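Local coordinates for fusion protein of Nuclear RNA export factor 2 and Protein panoramix (Drosophila melanogaster, PDB 6IEW), which acts with Panoramix in piRNA-guided cotranscriptional transposon silencing, its UBA-like TAP-C domain binding Panoramix, at residues T19-E32 / F44-F58. Sequence-based numbering, arbitrary orientation. Where two conformers were deposited one is given.
Sequences TGLISTWVTSIVEE and FIQKNADHEIPDLAF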
loop_
_atom_site.group_PDB
_atom_site.type_symbol
_atom_site.label_atom_id
_atom_site.label_comp_id
_atom_site.label_asym_id
_atom_site.label_seq_id
_atom_site.Cartn_x
_atom_site.Cartn_y
_atom_site.Cartn_z
ATOM N N THR A 19 -3.019 -0.132 -2.471
ATOM C CA THR A 19 -1.944 -0.881 -3.109
ATOM C C THR A 19 -2.392 -2.206 -3.709
ATOM O O THR A 19 -1.762 -2.686 -4.657
ATOM C CB THR A 19 -0.810 -1.147 -2.110
ATOM O OG1 THR A 19 -1.300 -1.932 -1.012
ATOM C CG2 THR A 19 -0.235 0.157 -1.578
ATOM N N GLY A 20 -3.443 -2.825 -3.185
ATOM C CA GLY A 20 -3.794 -4.150 -3.654
ATOM C C GLY A 20 -2.805 -5.215 -3.240
ATOM O O GLY A 20 -2.663 -6.226 -3.937
ATOM N N LEU A 21 -2.097 -5.006 -2.134
ATOM C CA LEU A 21 -1.180 -6.001 -1.601
ATOM C C LEU A 21 -1.916 -6.932 -0.646
ATOM O O LEU A 21 -2.921 -6.557 -0.035
ATOM C CB LEU A 21 -0.031 -5.326 -0.850
ATOM C CG LEU A 21 0.952 -4.517 -1.697
ATOM C CD1 LEU A 21 1.810 -3.630 -0.804
ATOM C CD2 LEU A 21 1.825 -5.451 -2.525
ATOM N N ILE A 22 -1.406 -8.160 -0.532
ATOM C CA ILE A 22 -1.958 -9.095 0.440
ATOM C C ILE A 22 -1.631 -8.627 1.854
ATOM O O ILE A 22 -0.687 -7.862 2.090
ATOM C CB ILE A 22 -1.485 -10.539 0.199
ATOM C CG1 ILE A 22 0.024 -10.670 0.436
ATOM C CG2 ILE A 22 -1.861 -10.994 -1.204
ATOM C CD1 ILE A 22 0.523 -12.104 0.354
ATOM N N SER A 23 -2.425 -9.113 2.814
ATOM C CA SER A 23 -2.303 -8.631 4.186
ATOM C C SER A 23 -0.894 -8.811 4.730
ATOM O O SER A 23 -0.433 -7.987 5.531
ATOM C CB SER A 23 -3.316 -9.337 5.085
ATOM O OG SER A 23 -2.917 -10.670 5.355
ATOM N N THR A 24 -0.196 -9.868 4.308
ATOM C CA THR A 24 1.154 -10.130 4.801
ATOM C C THR A 24 2.077 -8.944 4.550
ATOM O O THR A 24 2.850 -8.545 5.433
ATOM C CB THR A 24 1.712 -11.377 4.119
ATOM O OG1 THR A 24 0.735 -12.420 4.170
ATOM C CG2 THR A 24 2.986 -11.841 4.807
ATOM N N TRP A 25 2.022 -8.373 3.345
ATOM C CA TRP A 25 2.890 -7.236 3.063
ATOM C C TRP A 25 2.302 -5.921 3.548
ATOM O O TRP A 25 3.053 -4.974 3.803
ATOM C CB TRP A 25 3.290 -7.187 1.586
ATOM C CG TRP A 25 4.593 -7.876 1.376
ATOM C CD1 TRP A 25 5.833 -7.302 1.357
ATOM C CD2 TRP A 25 4.797 -9.282 1.220
ATOM N NE1 TRP A 25 6.796 -8.266 1.178
ATOM C CE2 TRP A 25 6.185 -9.491 1.093
ATOM C CE3 TRP A 25 3.940 -10.384 1.165
ATOM C CZ2 TRP A 25 6.733 -10.755 0.910
ATOM C CZ3 TRP A 25 4.486 -11.641 0.987
ATOM C CH2 TRP A 25 5.868 -11.817 0.862
ATOM N N VAL A 26 0.976 -5.849 3.687
ATOM C CA VAL A 26 0.356 -4.688 4.319
ATOM C C VAL A 26 0.887 -4.515 5.735
ATOM O O VAL A 26 1.321 -3.426 6.127
ATOM C CB VAL A 26 -1.177 -4.820 4.286
ATOM C CG1 VAL A 26 -1.833 -3.706 5.091
ATOM C CG2 VAL A 26 -1.671 -4.819 2.851
ATOM N N THR A 27 0.891 -5.598 6.518
ATOM C CA THR A 27 1.421 -5.529 7.876
ATOM C C THR A 27 2.885 -5.111 7.874
ATOM O O THR A 27 3.292 -4.225 8.632
ATOM C CB THR A 27 1.278 -6.886 8.559
ATOM O OG1 THR A 27 -0.105 -7.248 8.629
ATOM C CG2 THR A 27 1.867 -6.846 9.969
ATOM N N SER A 28 3.690 -5.740 7.016
ATOM C CA SER A 28 5.122 -5.465 6.986
ATOM C C SER A 28 5.404 -3.992 6.702
ATOM O O SER A 28 6.171 -3.340 7.420
ATOM C CB SER A 28 5.782 -6.352 5.928
ATOM O OG SER A 28 7.139 -6.000 5.742
ATOM N N ILE A 29 4.775 -3.447 5.663
ATOM C CA ILE A 29 5.095 -2.091 5.233
ATOM C C ILE A 29 4.505 -1.057 6.182
ATOM O O ILE A 29 5.176 -0.086 6.554
ATOM C CB ILE A 29 4.647 -1.881 3.778
ATOM C CG1 ILE A 29 5.432 -2.818 2.855
ATOM C CG2 ILE A 29 4.834 -0.421 3.362
ATOM C CD1 ILE A 29 4.897 -2.878 1.438
ATOM N N VAL A 30 3.249 -1.243 6.594
ATOM C CA VAL A 30 2.604 -0.271 7.473
ATOM C C VAL A 30 3.319 -0.201 8.817
ATOM O O VAL A 30 3.550 0.888 9.359
ATOM C CB VAL A 30 1.105 -0.593 7.617
ATOM C CG1 VAL A 30 0.476 0.200 8.761
ATOM C CG2 VAL A 30 0.383 -0.307 6.306
ATOM N N GLU A 31 3.691 -1.355 9.373
ATOM C CA GLU A 31 4.397 -1.346 10.652
ATOM C C GLU A 31 5.782 -0.723 10.519
ATOM O O GLU A 31 6.215 0.029 11.399
ATOM C CB GLU A 31 4.470 -2.757 11.242
ATOM C CG GLU A 31 3.123 -3.273 11.721
ATOM C CD GLU A 31 3.218 -4.569 12.511
ATOM O OE1 GLU A 31 4.287 -5.215 12.495
ATOM O OE2 GLU A 31 2.213 -4.934 13.157
ATOM N N GLU A 32 6.488 -1.013 9.422
ATOM C CA GLU A 32 7.813 -0.431 9.233
ATOM C C GLU A 32 7.742 1.083 9.079
ATOM O O GLU A 32 8.677 1.791 9.473
ATOM C CB GLU A 32 8.509 -1.080 8.034
ATOM C CG GLU A 32 9.962 -0.647 7.837
ATOM C CD GLU A 32 10.627 -1.329 6.652
ATOM O OE1 GLU A 32 10.256 -2.480 6.335
ATOM O OE2 GLU A 32 11.518 -0.709 6.036
ATOM N N PHE A 44 6.428 1.567 0.206
ATOM C CA PHE A 44 6.062 0.557 -0.784
ATOM C C PHE A 44 6.729 0.834 -2.125
ATOM O O PHE A 44 7.280 -0.074 -2.758
ATOM C CB PHE A 44 4.541 0.509 -0.941
ATOM C CG PHE A 44 4.082 -0.146 -2.218
ATOM C CD1 PHE A 44 4.441 -1.454 -2.519
ATOM C CD2 PHE A 44 3.286 0.547 -3.115
ATOM C CE1 PHE A 44 4.020 -2.048 -3.699
ATOM C CE2 PHE A 44 2.856 -0.041 -4.288
ATOM C CZ PHE A 44 3.228 -1.339 -4.586
ATOM N N ILE A 45 6.683 2.088 -2.576
ATOM C CA ILE A 45 7.275 2.437 -3.866
ATOM C C ILE A 45 8.779 2.188 -3.859
ATOM O O ILE A 45 9.345 1.678 -4.836
ATOM C CB ILE A 45 6.909 3.885 -4.239
ATOM C CG1 ILE A 45 5.415 3.970 -4.543
ATOM C CG2 ILE A 45 7.743 4.369 -5.418
ATOM C CD1 ILE A 45 4.869 5.366 -4.481
ATOM N N GLN A 46 9.448 2.525 -2.755
ATOM C CA GLN A 46 10.887 2.302 -2.667
ATOM C C GLN A 46 11.211 0.815 -2.652
ATOM O O GLN A 46 12.083 0.351 -3.396
ATOM C CB GLN A 46 11.452 2.988 -1.425
ATOM C CG GLN A 46 12.962 2.862 -1.308
ATOM C CD GLN A 46 13.679 3.556 -2.446
ATOM O OE1 GLN A 46 13.428 4.728 -2.726
ATOM N NE2 GLN A 46 14.567 2.833 -3.118
ATOM N N LYS A 47 10.517 0.049 -1.801
ATOM C CA LYS A 47 10.735 -1.393 -1.758
ATOM C C LYS A 47 10.467 -2.030 -3.113
ATOM O O LYS A 47 11.198 -2.934 -3.542
ATOM C CB LYS A 47 9.836 -2.023 -0.697
ATOM C CG LYS A 47 10.247 -1.742 0.736
ATOM C CD LYS A 47 9.161 -2.231 1.694
ATOM C CE LYS A 47 9.596 -2.173 3.151
ATOM N NZ LYS A 47 10.381 -3.371 3.563
ATOM N N ASN A 48 9.431 -1.564 -3.809
ATOM C CA ASN A 48 9.125 -2.104 -5.127
ATOM C C ASN A 48 10.281 -1.874 -6.092
ATOM O O ASN A 48 10.679 -2.782 -6.831
ATOM C CB ASN A 48 7.837 -1.475 -5.657
ATOM C CG ASN A 48 7.434 -2.030 -7.000
ATOM O OD1 ASN A 48 6.910 -3.140 -7.089
ATOM N ND2 ASN A 48 7.674 -1.259 -8.057
ATOM N N ALA A 49 10.847 -0.665 -6.079
ATOM C CA ALA A 49 11.943 -0.351 -6.992
ATOM C C ALA A 49 13.192 -1.161 -6.674
ATOM O O ALA A 49 13.995 -1.441 -7.572
ATOM C CB ALA A 49 12.250 1.146 -6.945
ATOM N N ASP A 50 13.374 -1.541 -5.410
ATOM C CA ASP A 50 14.535 -2.301 -4.970
ATOM C C ASP A 50 14.340 -3.812 -5.086
ATOM O O ASP A 50 15.161 -4.572 -4.560
ATOM C CB ASP A 50 14.899 -1.931 -3.527
ATOM C CG ASP A 50 15.386 -0.500 -3.393
ATOM O OD1 ASP A 50 15.868 0.064 -4.395
ATOM O OD2 ASP A 50 15.298 0.057 -2.280
ATOM N N HIS A 51 13.271 -4.260 -5.745
ATOM C CA HIS A 51 12.997 -5.686 -5.946
ATOM C C HIS A 51 12.760 -6.427 -4.635
ATOM O O HIS A 51 13.117 -7.600 -4.495
ATOM C CB HIS A 51 14.060 -6.363 -6.816
ATOM C CG HIS A 51 14.137 -5.788 -8.192
ATOM N ND1 HIS A 51 13.062 -5.792 -9.055
ATOM C CD2 HIS A 51 15.148 -5.174 -8.850
ATOM C CE1 HIS A 51 13.412 -5.213 -10.190
ATOM N NE2 HIS A 51 14.670 -4.826 -10.090
ATOM N N GLU A 52 12.134 -5.750 -3.674
ATOM C CA GLU A 52 11.817 -6.346 -2.384
ATOM C C GLU A 52 10.347 -6.712 -2.234
ATOM O O GLU A 52 9.950 -7.201 -1.173
ATOM C CB GLU A 52 12.267 -5.423 -1.244
ATOM C CG GLU A 52 13.780 -5.392 -1.062
ATOM C CD GLU A 52 14.256 -4.199 -0.257
ATOM O OE1 GLU A 52 13.406 -3.418 0.219
ATOM O OE2 GLU A 52 15.486 -4.039 -0.108
ATOM N N ILE A 53 9.534 -6.502 -3.268
ATOM C CA ILE A 53 8.121 -6.881 -3.241
ATOM C C ILE A 53 7.916 -8.060 -4.185
ATOM O O ILE A 53 7.903 -7.876 -5.413
ATOM C CB ILE A 53 7.209 -5.707 -3.624
ATOM C CG1 ILE A 53 7.495 -4.481 -2.750
ATOM C CG2 ILE A 53 5.740 -6.115 -3.503
ATOM C CD1 ILE A 53 7.118 -4.657 -1.287
ATOM N N PRO A 54 7.751 -9.277 -3.673
ATOM C CA PRO A 54 7.556 -10.428 -4.559
ATOM C C PRO A 54 6.278 -10.301 -5.377
ATOM O O PRO A 54 5.326 -9.628 -4.978
ATOM C CB PRO A 54 7.457 -11.611 -3.587
ATOM C CG PRO A 54 8.121 -11.132 -2.329
ATOM C CD PRO A 54 7.811 -9.672 -2.254
ATOM N N ASP A 55 6.269 -10.971 -6.534
ATOM C CA ASP A 55 5.052 -11.073 -7.333
ATOM C C ASP A 55 3.868 -11.528 -6.487
ATOM O O ASP A 55 2.757 -11.002 -6.620
ATOM C CB ASP A 55 5.252 -12.072 -8.475
ATOM C CG ASP A 55 5.947 -11.477 -9.683
ATOM O OD1 ASP A 55 6.415 -10.323 -9.619
ATOM O OD2 ASP A 55 6.016 -12.181 -10.714
ATOM N N LEU A 56 4.083 -12.509 -5.607
ATOM C CA LEU A 56 2.975 -13.066 -4.840
ATOM C C LEU A 56 2.405 -12.090 -3.817
ATOM O O LEU A 56 1.361 -12.384 -3.226
ATOM C CB LEU A 56 3.371 -14.390 -4.166
ATOM C CG LEU A 56 4.521 -14.474 -3.155
ATOM C CD1 LEU A 56 4.179 -13.837 -1.811
ATOM C CD2 LEU A 56 4.901 -15.932 -2.947
ATOM N N ALA A 57 3.068 -10.957 -3.581
ATOM C CA ALA A 57 2.515 -9.973 -2.662
ATOM C C ALA A 57 1.302 -9.258 -3.229
ATOM O O ALA A 57 0.595 -8.591 -2.470
ATOM C CB ALA A 57 3.586 -8.956 -2.267
ATOM N N PHE A 58 1.034 -9.384 -4.524
ATOM C CA PHE A 58 -0.062 -8.660 -5.152
ATOM C C PHE A 58 -1.313 -9.525 -5.164
ATOM O O PHE A 58 -1.300 -10.649 -5.682
ATOM C CB PHE A 58 0.341 -8.202 -6.552
ATOM C CG PHE A 58 1.452 -7.199 -6.532
ATOM C CD1 PHE A 58 1.184 -5.866 -6.269
ATOM C CD2 PHE A 58 2.765 -7.592 -6.720
ATOM C CE1 PHE A 58 2.205 -4.941 -6.219
ATOM C CE2 PHE A 58 3.790 -6.668 -6.672
ATOM C CZ PHE A 58 3.506 -5.341 -6.421
HETATM O O HOH W 1 9.473 -7.342 1.542
HETATM O O HOH W 2 8.326 -5.361 3.234
HETATM O O HOH W 3 12.975 -1.159 3.601
#
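Trp25 lies against the turn of Pro54 to Ala57 in the UBA-like TAP-C domain of the Nxf2 part of the fusion, where helix 23-32 meets the end of helix 37-49 and the tail that follows. The methyl of Ala57 sits over one face of the indole, its CB 4.1 Å from the centroid of the six-membered ring. Pro54 CD reaches Trp25 CZ2 at 3.5 Å, and Leu56 CD1 packs near CZ3, the Leu56 side chain crossing that of Trp25 at about a right angle. In the plane of the ring, one water accepts from Trp25 NE1 and donates to Glu52 O.

Deeper in, Leu21 splits its branches: CD1 packs 3.8 Å from Phe44 CD1, while CD2 lies over a face of Phe58 in a CH-pi contact. Ile29 CD1 touches both Ile53 CD1 (3.9 Å) and Phe44 CB (4.2 Å). Leu21 and Phe58 form a single backbone bridge, beside which Ile22 N donates to Ala57 O at 2.8 Å, N-H...O 165°. Farther out, Arg74 of the fused Panoramix part forms a salt bridge with Asp55 OD1 and hydrogen bonds with Asn48 OD1 and Ile53 O.

At the solvent-facing end, Lys47 runs alongside Ile29 in the opposite direction and bends at its last torsion (chi4 -84°), bringing NZ within 2.9 Å of Glu32 OE1 in a salt bridge on the carboxylate's syn side; a water joins NZ to Ser28 OG.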